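Local coordinates for protein N-isopropylammelide isopropylaminohydrolase (Burkholderia multivorans ATCC 17616, PDB 6NBO) that belongs to the amidohydrolase family, enzymes built on a TIM-barrel domain that holds metal ions, here two zinc ions, at residues D26-G31 against D42-C47; A107-A112 against R145-G150; T125-D130 against H139-T144; H220-M225 against A282-P287; L232-T237 against D263-R268. All coordinates share one frame; numbering follows the deposited sequence. Where two conformers were deposited one is given.

In the fold
From the N terminus, contact 1 comes first and stands apart: it closes a short loop in the small four-stranded sheet, its centre about 31 Å from the centre of the chain. The rest belong to the TIM barrel. Contact 2 joins helices 104-117 and 136-147, and between its segments lies the shorter loop of contact 3, which lays helix 136-147 on strand 120-128. The two touch, with Ser108 OG and Thr144 OG1 probably hydrogen-bonded at 2.7 Å. Further along, contact 4 links loops near the zinc site and encloses contact 5 in sequence; both use helix 223-239, their centres about 17 Å apart. No two of these loops cross.

Contact 1: residues D26-G31 against D42-C47; sequences DILIEG and DAPPGC
Leu28 points its two methyls at the Pro44 ring, the leucine rising from strand 25-30 and the proline coming from the loop that passes over it. Both methyls take part: Leu28 CD1 lies 3.8 Å from Pro44 CD, and Leu28 CD2 comes within 3.9 Å of Pro44 CG. The fork thus lies against the CG-CD edge of the ring. Leu28 reaches it because CG stands opposite the backbone N (chi1 178°), which points the fork at the loop. Its flank is covered by Leu41 and Arg36 of the same chain.

Cys47 adds a further apolar touch, SG to Leu28 CD1 at 4.0 Å, although the residue was modelled in two conformations and this detail is doubtful. At the margin the extended chain of Glu30 brings OE2 to 3.4 Å from Pro44 CG, a van der Waals approach of a carboxylate oxygen to a ring methylene.

The loop has its own backbone constraint. Cys47 N donates a hydrogen bond to Pro44 O at 3.2 Å, closing a type II beta turn in which Pro45 and Gly46 are the central pair and the glycine takes the positive phi such a turn favours.

Here a connection between the two outer strands of a four-stranded mixed sheet, 33-38 and 48-51, is pinned over an inner strand, an arrangement consistent with the small beta domain that accompanies the barrel in amidohydrolases.

Contact 2: residues A107-A112 against R145-G150; sequences ASLALA and RETLRG. With EDO (1,2-ethanediol), chain J.
In the helical layer that wraps the TIM barrel, Leu148 packs against Leu109 and Ala112 where helix 136-147 meets helix 104-117. Leu148 is the first residue beyond helix 136-147 to abandon helical backbone angles, and its side chain lies against helix 104-117. The closest approach is between Leu148 CD1 and Ala112 CB, 3.5 Å apart, a tight fit of methyl on methyl.

Leu109 arrives obliquely from one turn earlier and uses a single methyl. Its CD1 sits over the branch of Leu148, 3.8 Å from CG and 3.9 Å from CD2, so the whole fork shares the contact. Thr147 completes the patch on the solvent side. A chi1 of -66° sets OG1 next to the backbone N and leaves CG2 to face helix 104-117, where it comes within 4.0 Å of Leu109 CD1, while OG1 is bonded back to Asp143 O.

Past the helix end, Gly150 N donates to O1 of a 1,2-ethanediol molecule, probably from the crystallisation liquor, at 2.8 Å with an N-H...O angle of 154°.

Arg113, next along helix 104-117, also touches both Thr147 and Leu148. Arg145 points the other way, pairing with Asp183 and the carbonyl of Ile154, so helix 136-147 is held on one flank to helix 104-117 and on the other to strand 153-159 and the loop before strand 184-188.

Contact 3: residues T125-D130 against H139-T144; sequences THVDVD and HRVLDT
Thr125 OG1 is gripped by two backbone groups: it donates to His126 O at 2.9 Å and is also hydrogen-bonded to Leu68 N. The first bond approaches the carbonyl from above its plane, 38° out of it. Since a chi1 of -176° swings the hydroxyl away from the backbone N, the methyl takes the crowded position between N and the carbonyl carbon, and CG2 meets Val141 CG1 tip to tip at 4.2 Å.

Val127, two residues on along the same side of the strand, makes the larger contact. Its CG2 nestles between the two methyls of Val141, 3.7 Å from CG2 and 3.9 Å from CG1. This is the interior of a beta-alpha-beta unit of the TIM barrel, strand 120-128, helix 136-147 and strand 153-159; here the helix covers the strand's outer face with Val141. On the strand's inner side, the ring of His126 meets those of the zinc ligands His65, His67 and His218.

Along the helix, Arg140 and Asp143 form a salt bridge, NH1 to OD2 at 3.1 Å. OD2 lies almost in the guanidinium plane and is met on its syn side, though NH1 is tilted 30° out of the carboxylate plane; NE of the same arginine adds a weak second bond.

Contact 4: residues H220-M225 against A282-P287; sequences HERGSM and AAVPVP
Dispersion contacts carry the meeting of Arg222 with Val284 and Pro285. The same face of the guanidinium lies over both residues. The Arg222 and Pro285 side chains cross at about a right angle. Pro285 CG comes to 3.2 Å from Arg222 NH2, a close approach, and Pro285 CG is 3.7 Å from Arg222 CZ. At the other arm Arg222 NH1 is 3.9 Å from Val284 CG2. Bends at chi2 (-75°) and chi3 (-52°) bring the flat group onto this aliphatic patch.

A salt bridge probably helps to set the rotation of that group: Arg222 NE pairs with Asp256 OD2, and the same carboxylate oxygen also accepts from Gly223 N. The pairing probably keeps the charge compensated while the face rests on proline and valine. Val284 O accepts a hydrogen bond from Arg328 NH2.

The loops concerned follow strands 215-219 and 275-278, and Asp256 belongs to the short helix after the intervening strand 246-250. Loops at the C-terminal ends of the strands frame the metal site in this barrel family, and this contact joins two of them: the Val284 side chain is about 9 Å from a zinc ion, and His220 meets the ring of the zinc ligand His250.

Contact 5: residues L232-T237 against D263-R268; sequences LILQRT and DALLAR
Leu234 and Arg268 are the principal partners where two helices of the TIM barrel's outer layer, 223-239 and 259-272, lie side by side. The segments run nearly parallel, at 26°, as expected of successive helices in a beta/alpha barrel. The segment axes come no closer than 11.1 Å, so long side chains must span the gap.

Apolar contact comes first. Leu234 CD1 and Leu265 CD2 approach to 4.2 Å on the buried side, and the same CD1 also rests 4.0 Å from Arg268 CB. CD1 thus touches both the aliphatic part of Arg268 and Leu265, with Val274 touching the Leu234 side chain from a loop beyond.

Contacts with the guanidinium form a second group. A bend at chi3 (65°) turns the end of Arg268 back across Leu234, whose CD1 lies 4.2 Å above the centre of the plane, while Leu234 CB is 3.7 Å from Arg268 NH2. Gln235 comes in at the rim: its CG is near the plane of the group and 3.8 Å from Arg268 NH2.

The polar ends are satisfied outside the two segments, through Asp231, one turn before Gln235. Asp231 OD1 forms a salt bridge with Arg268 NH1, and Asp231 OD2 accepts from Gln235 NE2, so a single carboxylate probably sets the positions of both.

Within helix 223-239, Ile233 O is gripped twice, by Thr237 N at 2.9 Å and by Thr237 OG1 at 2.8 Å, the hydroxyl standing 42° out of the carbonyl plane.

Contact 1: residues D26-G31 against D42-C47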
# COMPACT_ATOMS: atom_id res chain seq x y z
N ASP A 26 -21.13 -4.98 19.15
CA ASP A 26 -21.65 -3.95 18.27
C ASP A 26 -20.61 -2.86 18.10
O ASP A 26 -19.74 -2.66 18.95
CB ASP A 26 -22.94 -3.31 18.81
CG ASP A 26 -24.00 -4.32 19.17
OD1 ASP A 26 -24.06 -5.42 18.59
OD2 ASP A 26 -24.80 -3.99 20.07
N ILE A 27 -20.71 -2.14 16.98
CA ILE A 27 -19.83 -1.01 16.69
C ILE A 27 -20.72 0.19 16.44
O ILE A 27 -21.48 0.21 15.46
CB ILE A 27 -18.92 -1.27 15.47
CG1 ILE A 27 -18.04 -2.49 15.70
CG2 ILE A 27 -18.05 -0.03 15.18
CD1 ILE A 27 -17.22 -2.91 14.44
N LEU A 28 -20.63 1.19 17.32
CA LEU A 28 -21.36 2.44 17.14
C LEU A 28 -20.46 3.45 16.46
O LEU A 28 -19.34 3.72 16.92
CB LEU A 28 -21.83 3.00 18.49
CG LEU A 28 -22.58 4.34 18.41
CD1 LEU A 28 -23.87 4.20 17.61
CD2 LEU A 28 -22.86 4.91 19.81
N ILE A 29 -20.95 4.03 15.37
CA ILE A 29 -20.21 5.01 14.58
C ILE A 29 -20.94 6.33 14.68
O ILE A 29 -22.17 6.38 14.57
CB ILE A 29 -20.10 4.56 13.11
CG1 ILE A 29 -19.15 3.36 13.01
CG2 ILE A 29 -19.67 5.71 12.21
CD1 ILE A 29 -19.38 2.53 11.75
N GLU A 30 -20.19 7.41 14.92
CA GLU A 30 -20.77 8.74 14.82
C GLU A 30 -19.83 9.65 14.04
O GLU A 30 -18.63 9.66 14.30
CB GLU A 30 -21.07 9.33 16.22
CG GLU A 30 -22.08 8.47 16.97
CD GLU A 30 -22.50 9.05 18.29
OE1 GLU A 30 -21.89 10.04 18.74
OE2 GLU A 30 -23.48 8.51 18.88
N GLY A 31 -20.39 10.42 13.11
CA GLY A 31 -19.52 11.19 12.23
C GLY A 31 -18.60 10.25 11.48
O GLY A 31 -19.01 9.19 11.00
N ASP A 42 -26.47 0.50 23.43
CA ASP A 42 -27.67 1.31 23.29
C ASP A 42 -27.59 2.13 22.01
O ASP A 42 -26.52 2.53 21.56
CB ASP A 42 -27.84 2.25 24.48
CG ASP A 42 -27.48 1.59 25.79
OD1 ASP A 42 -28.32 0.83 26.32
OD2 ASP A 42 -26.33 1.80 26.26
N ALA A 43 -28.75 2.38 21.42
CA ALA A 43 -28.84 3.15 20.19
C ALA A 43 -29.11 4.61 20.53
O ALA A 43 -30.11 4.90 21.19
CB ALA A 43 -29.95 2.61 19.30
N PRO A 44 -28.24 5.54 20.14
CA PRO A 44 -28.61 6.95 20.24
C PRO A 44 -29.89 7.20 19.48
O PRO A 44 -30.17 6.53 18.47
CB PRO A 44 -27.42 7.68 19.61
CG PRO A 44 -26.28 6.72 19.71
CD PRO A 44 -26.89 5.35 19.60
N PRO A 45 -30.72 8.13 19.94
CA PRO A 45 -31.98 8.41 19.24
C PRO A 45 -31.74 8.70 17.76
O PRO A 45 -30.80 9.40 17.39
CB PRO A 45 -32.53 9.64 19.98
CG PRO A 45 -31.92 9.54 21.35
CD PRO A 45 -30.56 8.94 21.16
N GLY A 46 -32.57 8.09 16.90
CA GLY A 46 -32.53 8.35 15.47
C GLY A 46 -31.39 7.70 14.71
O GLY A 46 -31.20 8.00 13.52
N CYS A 47 -30.64 6.81 15.33
CA CYS A 47 -29.46 6.21 14.74
C CYS A 47 -29.86 5.14 13.72
O CYS A 47 -30.79 4.37 13.96
CB CYS A 47 -28.62 5.61 15.87
SG CYS A 47 -27.18 4.66 15.48

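Contact 2: residues A107-A112 against R145-G150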
# COMPACT_ATOMS: atom_id res chain seq x y z
N ALA A 107 -8.45 5.62 -15.45
CA ALA A 107 -7.93 4.34 -15.00
C ALA A 107 -7.74 4.32 -13.49
O ALA A 107 -8.21 3.41 -12.81
CB ALA A 107 -6.62 4.03 -15.72
N SER A 108 -7.02 5.32 -12.95
CA SER A 108 -6.77 5.34 -11.51
C SER A 108 -8.07 5.45 -10.73
O SER A 108 -8.21 4.84 -9.66
CB SER A 108 -5.83 6.49 -11.14
OG SER A 108 -6.37 7.77 -11.48
N LEU A 109 -9.03 6.22 -11.24
CA LEU A 109 -10.30 6.37 -10.53
C LEU A 109 -11.06 5.05 -10.51
O LEU A 109 -11.52 4.61 -9.45
CB LEU A 109 -11.14 7.47 -11.16
CG LEU A 109 -12.49 7.77 -10.51
CD1 LEU A 109 -12.33 8.06 -9.01
CD2 LEU A 109 -13.14 8.94 -11.21
N ALA A 110 -11.18 4.40 -11.66
CA ALA A 110 -11.85 3.11 -11.74
C ALA A 110 -11.19 2.09 -10.81
O ALA A 110 -11.88 1.37 -10.07
CB ALA A 110 -11.85 2.60 -13.18
N LEU A 111 -9.85 2.00 -10.83
CA LEU A 111 -9.19 1.01 -9.97
C LEU A 111 -9.33 1.37 -8.49
O LEU A 111 -9.59 0.48 -7.66
CB LEU A 111 -7.71 0.87 -10.35
CG LEU A 111 -6.89 -0.08 -9.46
CD1 LEU A 111 -7.55 -1.46 -9.32
CD2 LEU A 111 -5.44 -0.21 -9.96
N ALA A 112 -9.16 2.64 -8.13
CA ALA A 112 -9.33 3.03 -6.73
C ALA A 112 -10.76 2.77 -6.27
O ALA A 112 -10.99 2.37 -5.12
CB ALA A 112 -8.96 4.49 -6.53
N ARG A 145 -7.66 11.52 -6.49
CA ARG A 145 -7.66 11.66 -5.04
C ARG A 145 -8.70 12.67 -4.57
O ARG A 145 -9.41 12.43 -3.59
CB ARG A 145 -6.26 12.05 -4.56
CG ARG A 145 -6.17 12.33 -3.06
CD ARG A 145 -4.72 12.30 -2.59
NE ARG A 145 -4.00 13.56 -2.77
CZ ARG A 145 -2.73 13.73 -2.41
NH1 ARG A 145 -2.08 12.70 -1.88
NH2 ARG A 145 -2.10 14.89 -2.57
N GLU A 146 -8.81 13.81 -5.25
CA GLU A 146 -9.81 14.80 -4.87
C GLU A 146 -11.23 14.26 -5.04
O GLU A 146 -12.10 14.49 -4.19
CB GLU A 146 -9.62 16.09 -5.68
CG GLU A 146 -10.59 17.19 -5.29
CD GLU A 146 -10.44 17.63 -3.83
OE1 GLU A 146 -9.32 17.49 -3.28
OE2 GLU A 146 -11.44 18.10 -3.24
N THR A 147 -11.49 13.55 -6.15
CA THR A 147 -12.81 12.95 -6.35
C THR A 147 -13.18 12.00 -5.22
O THR A 147 -14.35 11.91 -4.83
CB THR A 147 -12.85 12.22 -7.70
OG1 THR A 147 -12.73 13.18 -8.76
CG2 THR A 147 -14.16 11.45 -7.88
N LEU A 148 -12.20 11.28 -4.67
CA LEU A 148 -12.43 10.28 -3.64
C LEU A 148 -12.16 10.79 -2.23
O LEU A 148 -12.04 9.98 -1.30
CB LEU A 148 -11.57 9.04 -3.93
CG LEU A 148 -11.90 8.34 -5.25
CD1 LEU A 148 -10.94 7.19 -5.45
CD2 LEU A 148 -13.34 7.84 -5.24
N ARG A 149 -12.08 12.11 -2.03
CA ARG A 149 -11.86 12.65 -0.69
C ARG A 149 -13.00 12.22 0.23
O ARG A 149 -14.17 12.29 -0.14
CB ARG A 149 -11.75 14.18 -0.73
N GLY A 150 -12.65 11.77 1.44
CA GLY A 150 -13.64 11.25 2.36
C GLY A 150 -14.08 9.83 2.09
O GLY A 150 -14.93 9.31 2.83
C1 EDO J . -9.25 11.06 3.04
O1 EDO J . -9.96 11.11 1.80
C2 EDO J . -10.17 10.54 4.14
O2 EDO J . -10.98 9.49 3.59

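Contact 3: residues T125-D130 against H139-T144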
# COMPACT_ATOMS: atom_id res chain seq x y z
N THR A 125 0.09 4.86 -3.42
CA THR A 125 0.39 4.62 -4.82
C THR A 125 1.63 5.39 -5.22
O THR A 125 1.85 6.53 -4.80
CB THR A 125 -0.77 5.02 -5.76
OG1 THR A 125 -0.43 4.65 -7.11
CG2 THR A 125 -1.05 6.53 -5.70
N HIS A 126 2.46 4.73 -6.01
CA HIS A 126 3.52 5.42 -6.72
C HIS A 126 2.92 5.97 -8.01
O HIS A 126 1.95 5.43 -8.54
CB HIS A 126 4.67 4.44 -6.98
CG HIS A 126 5.24 3.88 -5.71
ND1 HIS A 126 6.51 4.20 -5.26
CD2 HIS A 126 4.71 3.06 -4.78
CE1 HIS A 126 6.73 3.60 -4.11
NE2 HIS A 126 5.65 2.90 -3.79
N VAL A 127 3.47 7.09 -8.47
CA VAL A 127 3.02 7.72 -9.71
C VAL A 127 4.27 8.12 -10.48
O VAL A 127 5.17 8.73 -9.91
CB VAL A 127 2.13 8.95 -9.45
CG1 VAL A 127 1.75 9.60 -10.78
CG2 VAL A 127 0.89 8.56 -8.66
N ASP A 128 4.32 7.77 -11.76
CA ASP A 128 5.52 8.06 -12.54
C ASP A 128 5.68 9.56 -12.70
O ASP A 128 4.75 10.26 -13.09
CB ASP A 128 5.45 7.39 -13.91
CG ASP A 128 5.51 5.87 -13.83
OD1 ASP A 128 5.74 5.32 -12.74
OD2 ASP A 128 5.34 5.22 -14.87
N VAL A 129 6.87 10.07 -12.38
CA VAL A 129 7.21 11.47 -12.55
C VAL A 129 8.54 11.49 -13.30
O VAL A 129 9.55 11.02 -12.76
CB VAL A 129 7.31 12.22 -11.22
CG1 VAL A 129 7.84 13.66 -11.42
CG2 VAL A 129 5.96 12.26 -10.51
N ASP A 130 8.54 11.98 -14.53
CA ASP A 130 9.73 11.89 -15.37
C ASP A 130 9.65 12.95 -16.46
O ASP A 130 8.62 13.60 -16.64
CB ASP A 130 9.85 10.50 -16.00
CG ASP A 130 8.59 10.09 -16.77
OD1 ASP A 130 8.15 10.86 -17.65
OD2 ASP A 130 8.04 9.00 -16.49
N HIS A 139 -0.84 14.86 -11.91
CA HIS A 139 -2.07 15.65 -11.93
C HIS A 139 -3.31 14.77 -12.08
O HIS A 139 -4.35 15.04 -11.47
CB HIS A 139 -2.02 16.70 -13.05
CG HIS A 139 -1.08 17.84 -12.76
ND1 HIS A 139 -1.02 18.47 -11.54
CD2 HIS A 139 -0.17 18.46 -13.55
CE1 HIS A 139 -0.10 19.42 -11.58
NE2 HIS A 139 0.43 19.44 -12.79
N ARG A 140 -3.23 13.72 -12.90
CA ARG A 140 -4.38 12.83 -13.07
C ARG A 140 -4.70 12.08 -11.78
O ARG A 140 -5.87 11.94 -11.41
CB ARG A 140 -4.15 11.85 -14.22
CG ARG A 140 -3.92 12.51 -15.59
CD ARG A 140 -5.15 13.26 -16.12
NE ARG A 140 -5.40 14.52 -15.42
CZ ARG A 140 -4.87 15.69 -15.75
NH1 ARG A 140 -5.17 16.77 -15.04
NH2 ARG A 140 -4.04 15.79 -16.78
N VAL A 141 -3.67 11.58 -11.09
CA VAL A 141 -3.93 10.89 -9.83
C VAL A 141 -4.39 11.87 -8.76
O VAL A 141 -5.24 11.52 -7.92
CB VAL A 141 -2.67 10.10 -9.40
CG1 VAL A 141 -2.89 9.44 -8.03
CG2 VAL A 141 -2.35 9.04 -10.46
N LEU A 142 -3.87 13.10 -8.76
CA LEU A 142 -4.37 14.10 -7.82
C LEU A 142 -5.86 14.39 -8.05
O LEU A 142 -6.61 14.59 -7.09
CB LEU A 142 -3.57 15.40 -7.91
CG LEU A 142 -2.13 15.35 -7.40
CD1 LEU A 142 -1.38 16.60 -7.82
CD2 LEU A 142 -2.07 15.19 -5.88
N ASP A 143 -6.29 14.44 -9.32
CA ASP A 143 -7.72 14.57 -9.61
C ASP A 143 -8.50 13.41 -9.00
O ASP A 143 -9.55 13.61 -8.38
CB ASP A 143 -7.97 14.60 -11.12
CG ASP A 143 -7.48 15.86 -11.80
OD1 ASP A 143 -7.23 16.87 -11.12
OD2 ASP A 143 -7.35 15.83 -13.04
N THR A 144 -8.02 12.19 -9.22
CA THR A 144 -8.68 11.02 -8.66
C THR A 144 -8.75 11.11 -7.14
O THR A 144 -9.81 10.84 -6.55
CB THR A 144 -7.93 9.75 -9.07
OG1 THR A 144 -8.22 9.47 -10.45
CG2 THR A 144 -8.37 8.56 -8.22

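Contact 4: residues H220-M225 against A282-P287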
# COMPACT_ATOMS: atom_id res chain seq x y z
N HIS A 220 15.16 -3.21 -6.17
CA HIS A 220 15.15 -4.52 -6.83
C HIS A 220 16.52 -5.18 -6.82
O HIS A 220 16.61 -6.36 -7.20
CB HIS A 220 14.73 -4.42 -8.30
CG HIS A 220 13.51 -3.60 -8.54
ND1 HIS A 220 13.58 -2.27 -8.90
CD2 HIS A 220 12.20 -3.92 -8.50
CE1 HIS A 220 12.35 -1.80 -9.07
NE2 HIS A 220 11.50 -2.78 -8.83
N GLU A 221 17.57 -4.45 -6.46
CA GLU A 221 18.92 -4.95 -6.65
C GLU A 221 19.13 -6.23 -5.85
O GLU A 221 18.71 -6.33 -4.69
CB GLU A 221 19.94 -3.89 -6.25
CG GLU A 221 19.85 -2.63 -7.10
CD GLU A 221 20.78 -1.54 -6.61
OE1 GLU A 221 21.36 -1.70 -5.51
OE2 GLU A 221 20.94 -0.54 -7.33
N ARG A 222 19.76 -7.20 -6.48
CA ARG A 222 19.93 -8.52 -5.89
C ARG A 222 21.25 -8.61 -5.14
O ARG A 222 22.21 -7.91 -5.46
CB ARG A 222 19.86 -9.58 -6.98
CG ARG A 222 18.55 -9.53 -7.76
CD ARG A 222 17.42 -10.11 -6.92
NE ARG A 222 17.81 -11.42 -6.41
CZ ARG A 222 17.71 -12.55 -7.11
NH1 ARG A 222 17.21 -12.52 -8.34
NH2 ARG A 222 18.11 -13.70 -6.59
N GLY A 223 21.27 -9.48 -4.13
CA GLY A 223 22.54 -9.92 -3.54
C GLY A 223 23.33 -8.79 -2.90
O GLY A 223 22.79 -7.90 -2.25
N SER A 224 24.66 -8.84 -3.10
CA SER A 224 25.56 -7.92 -2.41
C SER A 224 25.39 -6.48 -2.88
O SER A 224 25.55 -5.54 -2.09
CB SER A 224 27.01 -8.37 -2.63
OG SER A 224 27.23 -8.66 -4.00
N MET A 225 25.05 -6.27 -4.16
CA MET A 225 24.77 -4.92 -4.63
C MET A 225 23.59 -4.31 -3.89
O MET A 225 23.65 -3.17 -3.42
CB MET A 225 24.52 -4.92 -6.13
CG MET A 225 24.02 -3.58 -6.62
SD MET A 225 23.44 -3.66 -8.31
CE MET A 225 24.91 -3.83 -9.23
N ALA A 282 6.16 -14.45 -7.09
CA ALA A 282 6.36 -15.89 -6.95
C ALA A 282 7.64 -16.40 -7.58
O ALA A 282 7.97 -17.58 -7.40
CB ALA A 282 5.16 -16.65 -7.54
N ALA A 283 8.40 -15.55 -8.30
CA ALA A 283 9.54 -16.02 -9.09
C ALA A 283 10.85 -15.33 -8.75
O ALA A 283 11.81 -15.42 -9.53
CB ALA A 283 9.25 -15.87 -10.58
N VAL A 284 10.93 -14.62 -7.62
CA VAL A 284 12.19 -14.04 -7.15
C VAL A 284 12.22 -14.14 -5.64
O VAL A 284 11.17 -14.22 -4.99
CB VAL A 284 12.33 -12.56 -7.60
CG1 VAL A 284 11.09 -11.78 -7.25
CG2 VAL A 284 13.57 -11.88 -7.02
N PRO A 285 13.42 -14.25 -5.06
CA PRO A 285 13.51 -14.25 -3.59
C PRO A 285 12.88 -13.01 -2.98
O PRO A 285 12.87 -11.92 -3.57
CB PRO A 285 15.03 -14.30 -3.33
CG PRO A 285 15.68 -14.54 -4.67
CD PRO A 285 14.62 -14.85 -5.66
N VAL A 286 12.31 -13.19 -1.79
CA VAL A 286 11.61 -12.10 -1.11
C VAL A 286 12.12 -12.04 0.33
O VAL A 286 12.65 -13.02 0.86
CB VAL A 286 10.08 -12.30 -1.14
CG1 VAL A 286 9.56 -12.23 -2.57
CG2 VAL A 286 9.72 -13.63 -0.51
N PRO A 287 11.96 -10.89 0.99
CA PRO A 287 12.17 -10.87 2.44
C PRO A 287 11.19 -11.81 3.12
O PRO A 287 10.00 -11.85 2.80
CB PRO A 287 11.93 -9.41 2.82
CG PRO A 287 11.19 -8.81 1.67
CD PRO A 287 11.62 -9.57 0.45

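Contact 5: residues L232-T237 against D263-R268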
# COMPACT_ATOMS: atom_id res chain seq x y z
N LEU A 232 23.69 2.14 2.31
CA LEU A 232 23.78 3.57 2.01
C LEU A 232 22.51 4.30 2.41
O LEU A 232 22.56 5.37 3.03
CB LEU A 232 24.05 3.79 0.51
CG LEU A 232 25.45 3.59 -0.04
CD1 LEU A 232 25.46 3.97 -1.52
CD2 LEU A 232 26.45 4.44 0.73
N ILE A 233 21.36 3.74 2.04
CA ILE A 233 20.07 4.36 2.36
C ILE A 233 19.89 4.48 3.87
O ILE A 233 19.48 5.53 4.38
CB ILE A 233 18.94 3.54 1.71
CG1 ILE A 233 18.99 3.72 0.19
CG2 ILE A 233 17.59 3.95 2.28
CD1 ILE A 233 18.27 2.62 -0.57
N LEU A 234 20.20 3.41 4.60
CA LEU A 234 20.02 3.44 6.06
C LEU A 234 21.00 4.41 6.72
O LEU A 234 20.66 5.07 7.70
CB LEU A 234 20.19 2.02 6.62
CG LEU A 234 19.17 0.99 6.13
CD1 LEU A 234 19.49 -0.39 6.69
CD2 LEU A 234 17.76 1.40 6.51
N GLN A 235 22.24 4.48 6.21
CA GLN A 235 23.20 5.46 6.72
C GLN A 235 22.65 6.87 6.61
O GLN A 235 22.72 7.66 7.56
CB GLN A 235 24.51 5.38 5.94
CG GLN A 235 25.41 4.24 6.29
CD GLN A 235 26.80 4.47 5.72
OE1 GLN A 235 27.32 5.59 5.78
NE2 GLN A 235 27.39 3.44 5.15
N ARG A 236 22.12 7.22 5.44
CA ARG A 236 21.58 8.55 5.22
C ARG A 236 20.35 8.79 6.10
O ARG A 236 20.18 9.87 6.67
CB ARG A 236 21.24 8.73 3.74
CG ARG A 236 21.32 10.17 3.26
CD ARG A 236 22.77 10.64 3.19
NE ARG A 236 22.86 12.09 3.08
CZ ARG A 236 23.35 12.88 4.03
NH1 ARG A 236 23.39 14.20 3.84
NH2 ARG A 236 23.81 12.37 5.16
N THR A 237 19.49 7.77 6.21
CA THR A 237 18.31 7.87 7.07
C THR A 237 18.69 8.22 8.50
O THR A 237 18.07 9.08 9.14
CB THR A 237 17.53 6.55 7.04
OG1 THR A 237 17.15 6.23 5.70
CG2 THR A 237 16.29 6.65 7.92
N ASP A 263 19.95 -10.29 9.08
CA ASP A 263 19.39 -9.84 10.35
C ASP A 263 20.07 -8.57 10.85
O ASP A 263 19.45 -7.79 11.58
CB ASP A 263 19.49 -10.96 11.39
CG ASP A 263 18.59 -12.14 11.07
OD1 ASP A 263 17.66 -11.99 10.25
OD2 ASP A 263 18.80 -13.22 11.65
N ALA A 264 21.34 -8.35 10.49
CA ALA A 264 22.00 -7.10 10.86
C ALA A 264 21.36 -5.92 10.14
O ALA A 264 21.18 -4.84 10.72
CB ALA A 264 23.50 -7.17 10.56
N LEU A 265 21.00 -6.10 8.86
CA LEU A 265 20.31 -5.03 8.16
C LEU A 265 18.91 -4.83 8.73
O LEU A 265 18.47 -3.69 8.93
CB LEU A 265 20.24 -5.34 6.66
CG LEU A 265 21.54 -5.20 5.87
CD1 LEU A 265 21.36 -5.85 4.52
CD2 LEU A 265 21.89 -3.74 5.71
N LEU A 266 18.20 -5.92 8.99
CA LEU A 266 16.86 -5.80 9.55
C LEU A 266 16.89 -5.12 10.91
O LEU A 266 15.99 -4.34 11.24
CB LEU A 266 16.21 -7.18 9.65
CG LEU A 266 15.83 -7.87 8.35
CD1 LEU A 266 15.36 -9.28 8.70
CD2 LEU A 266 14.73 -7.08 7.62
N ALA A 267 17.92 -5.42 11.72
CA ALA A 267 18.03 -4.77 13.02
C ALA A 267 18.14 -3.26 12.86
O ALA A 267 17.49 -2.50 13.59
CB ALA A 267 19.24 -5.32 13.79
N ARG A 268 18.92 -2.81 11.87
CA ARG A 268 19.06 -1.38 11.62
C ARG A 268 17.75 -0.77 11.15
O ARG A 268 17.37 0.32 11.58
CB ARG A 268 20.16 -1.12 10.60
CG ARG A 268 21.54 -1.47 11.13
CD ARG A 268 22.56 -1.51 10.02
NE ARG A 268 22.75 -0.21 9.40
CZ ARG A 268 23.46 -0.01 8.29
NH1 ARG A 268 24.03 -1.04 7.70
NH2 ARG A 268 23.58 1.21 7.79